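Local coordinates for protein putative histidinol-phosphate aminotransferase (Erwinia carotovora atroseptica, PDB 3LY1) that probably acts as a pyridoxal-phosphate-dependent aminotransferase of the histidinol-phosphate aminotransferase subfamily, at residues A68-L72 and H228-I232. Sequence-based numbering, arbitrary orientation.
Sequences APSIL and HPTVI
Pro229 sits between the imidazole of His228 and the 68-72 segment: its CD lies 3.4 Å above one ring face, over the periphery, while Thr230 CB meets the ring edge in plane. Across the contact the same CD touches Ser70 OG at 3.2 Å, a hydroxyl whose hydrogen bond goes to Ala227 O, and Pro229 CB packs on Pro69 CB at 4.0 Å. The carbonyl oxygen of Pro69 takes a CA-H...O contact from Pro229 CA (3.5 Å), and one water donates to both Pro69 O and Pro229 O. One turn on, Ile232 CG2, anti to the backbone N, reaches Pro69 O at 3.4 Å and Leu72 CB at 4.0 Å, whereas CG1 carries CD1 past Ser70 O toward Leu72 N. His228 is the N-cap: ND1 accepts from Thr230 N at 3.2 Å, the donor tilted 33° out of the ring plane, and shares a 2.8 Å hydrogen bond with Thr230 OG1. Backbone bonds pair Leu72 with Ala225 and, just before the strand, Ser70 with Ala227. Helix 229-235, following strand 223-226, packs against the start of its antiparallel neighbour 71-74, outermost within this chain in the mixed sheet characteristic of the large domain of fold-type I pyridoxal-phosphate enzymes.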
ATOM      1  N   ALA A  68      20.954  -2.851  -3.229  1.00 15.64           N
ATOM      2  CA  ALA A  68      19.653  -2.276  -2.827  1.00 15.42           C
ATOM      3  C   ALA A  68      18.791  -1.853  -4.006  1.00 15.38           C
ATOM      4  O   ALA A  68      17.563  -1.994  -3.946  1.00 15.91           O
ATOM      5  CB  ALA A  68      19.846  -1.104  -1.870  1.00 16.63           C
ATOM      6  N   PRO A  69      19.402  -1.379  -5.102  1.00 14.03           N
ATOM      7  CA  PRO A  69      18.544  -1.014  -6.224  1.00 14.63           C
ATOM      8  C   PRO A  69      17.807  -2.182  -6.923  1.00 13.60           C
ATOM      9  O   PRO A  69      16.997  -1.920  -7.817  1.00 15.17           O
ATOM     10  CB  PRO A  69      19.520  -0.335  -7.195  1.00 14.46           C
ATOM     11  CG  PRO A  69      20.593   0.226  -6.302  1.00 15.24           C
ATOM     12  CD  PRO A  69      20.773  -0.869  -5.287  1.00 15.46           C
ATOM     13  N   SER A  70      18.112  -3.421  -6.535  1.00 14.22           N
ATOM     14  CA  SER A  70      17.458  -4.621  -7.016  1.00 13.57           C
ATOM     15  C   SER A  70      16.287  -5.075  -6.124  1.00 13.66           C
ATOM     16  O   SER A  70      15.690  -6.140  -6.368  1.00 13.31           O
ATOM     17  CB  SER A  70      18.508  -5.750  -7.159  1.00 14.05           C
ATOM     18  OG  SER A  70      19.156  -5.655  -8.426  1.00 15.12           O
ATOM     19  N   ILE A  71      15.963  -4.297  -5.099  1.00 13.16           N
ATOM     20  CA  ILE A  71      14.812  -4.560  -4.219  1.00 13.43           C
ATOM     21  C   ILE A  71      13.769  -3.431  -4.332  1.00 13.27           C
ATOM     22  O   ILE A  71      14.112  -2.256  -4.242  1.00 12.15           O
ATOM     23  CB  ILE A  71      15.253  -4.720  -2.736  1.00 13.05           C
ATOM     24  CG1 ILE A  71      16.214  -5.884  -2.599  1.00 16.36           C
ATOM     25  CG2 ILE A  71      14.027  -4.940  -1.748  1.00 13.22           C
ATOM     26  CD1 ILE A  71      15.662  -7.223  -3.191  1.00 15.64           C
ATOM     27  N   LEU A  72      12.500  -3.790  -4.520  1.00 13.40           N
ATOM     28  CA  LEU A  72      11.375  -2.862  -4.357  1.00 13.26           C
ATOM     29  C   LEU A  72      10.423  -3.376  -3.314  1.00 13.39           C
ATOM     30  O   LEU A  72       9.817  -4.440  -3.506  1.00 12.11           O
ATOM     31  CB  LEU A  72      10.579  -2.661  -5.657  1.00 12.89           C
ATOM     32  CG  LEU A  72       9.428  -1.652  -5.638  1.00 14.65           C
ATOM     33  CD1 LEU A  72       9.937  -0.219  -5.531  1.00 15.08           C
ATOM     34  CD2 LEU A  72       8.625  -1.791  -6.937  1.00 16.28           C
ATOM     35  N   HIS A 228      16.705  -7.105 -11.740  1.00 13.70           N
ATOM     36  CA  HIS A 228      17.818  -6.245 -12.147  1.00 13.61           C
ATOM     37  C   HIS A 228      17.417  -4.803 -11.793  1.00 13.29           C
ATOM     38  O   HIS A 228      16.238  -4.477 -11.827  1.00 13.43           O
ATOM     39  CB  HIS A 228      18.071  -6.394 -13.652  1.00 13.80           C
ATOM     40  CG  HIS A 228      19.303  -5.685 -14.145  1.00 14.46           C
ATOM     41  ND1 HIS A 228      19.264  -4.429 -14.720  1.00 16.18           N
ATOM     42  CD2 HIS A 228      20.591  -6.093 -14.215  1.00 15.16           C
ATOM     43  CE1 HIS A 228      20.489  -4.077 -15.079  1.00 16.27           C
ATOM     44  NE2 HIS A 228      21.315  -5.067 -14.774  1.00 15.61           N
ATOM     45  N   PRO A 229      18.385  -3.934 -11.458  1.00 13.38           N
ATOM     46  CA  PRO A 229      17.968  -2.573 -11.130  1.00 13.16           C
ATOM     47  C   PRO A 229      17.176  -1.824 -12.188  1.00 14.04           C
ATOM     48  O   PRO A 229      16.350  -1.028 -11.808  1.00 14.78           O
ATOM     49  CB  PRO A 229      19.285  -1.862 -10.870  1.00 14.30           C
ATOM     50  CG  PRO A 229      20.128  -2.900 -10.312  1.00 13.36           C
ATOM     51  CD  PRO A 229      19.815  -4.143 -11.153  1.00 13.31           C
ATOM     52  N   THR A 230      17.412  -2.073 -13.478  1.00 13.82           N
ATOM     53  CA  THR A 230      16.673  -1.402 -14.534  1.00 15.20           C
ATOM     54  C   THR A 230      15.169  -1.765 -14.458  1.00 14.31           C
ATOM     55  O   THR A 230      14.304  -0.914 -14.672  1.00 15.66           O
ATOM     56  CB  THR A 230      17.276  -1.686 -15.936  1.00 14.89           C
ATOM     57  OG1 THR A 230      17.251  -3.105 -16.195  1.00 19.52           O
ATOM     58  CG2 THR A 230      18.718  -1.161 -16.006  1.00 15.28           C
ATOM     59  N   VAL A 231      14.875  -3.002 -14.086  1.00 13.73           N
ATOM     60  CA  VAL A 231      13.502  -3.501 -13.985  1.00 13.10           C
ATOM     61  C   VAL A 231      12.833  -2.972 -12.717  1.00 13.60           C
ATOM     62  O   VAL A 231      11.678  -2.554 -12.742  1.00 13.07           O
ATOM     63  CB  VAL A 231      13.503  -5.039 -13.988  1.00 14.64           C
ATOM     64  CG1 VAL A 231      12.099  -5.623 -13.717  1.00 11.10           C
ATOM     65  CG2 VAL A 231      14.137  -5.558 -15.344  1.00 11.37           C
ATOM     66  N   ILE A 232      13.544  -2.999 -11.597  1.00 13.09           N
ATOM     67  CA  ILE A 232      13.025  -2.396 -10.384  1.00 13.29           C
ATOM     68  C   ILE A 232      12.701  -0.887 -10.587  1.00 13.85           C
ATOM     69  O   ILE A 232      11.665  -0.402 -10.127  1.00 13.24           O
ATOM     70  CB  ILE A 232      14.016  -2.554  -9.228  1.00 12.40           C
ATOM     71  CG1 ILE A 232      14.158  -4.027  -8.829  1.00 14.37           C
ATOM     72  CG2 ILE A 232      13.620  -1.653  -8.052  1.00 13.86           C
ATOM     73  CD1 ILE A 232      12.857  -4.689  -8.309  1.00 13.28           C
TER
HETATM   74  O   HOH W   1      16.515   0.232  -9.376  1.00 14.09           O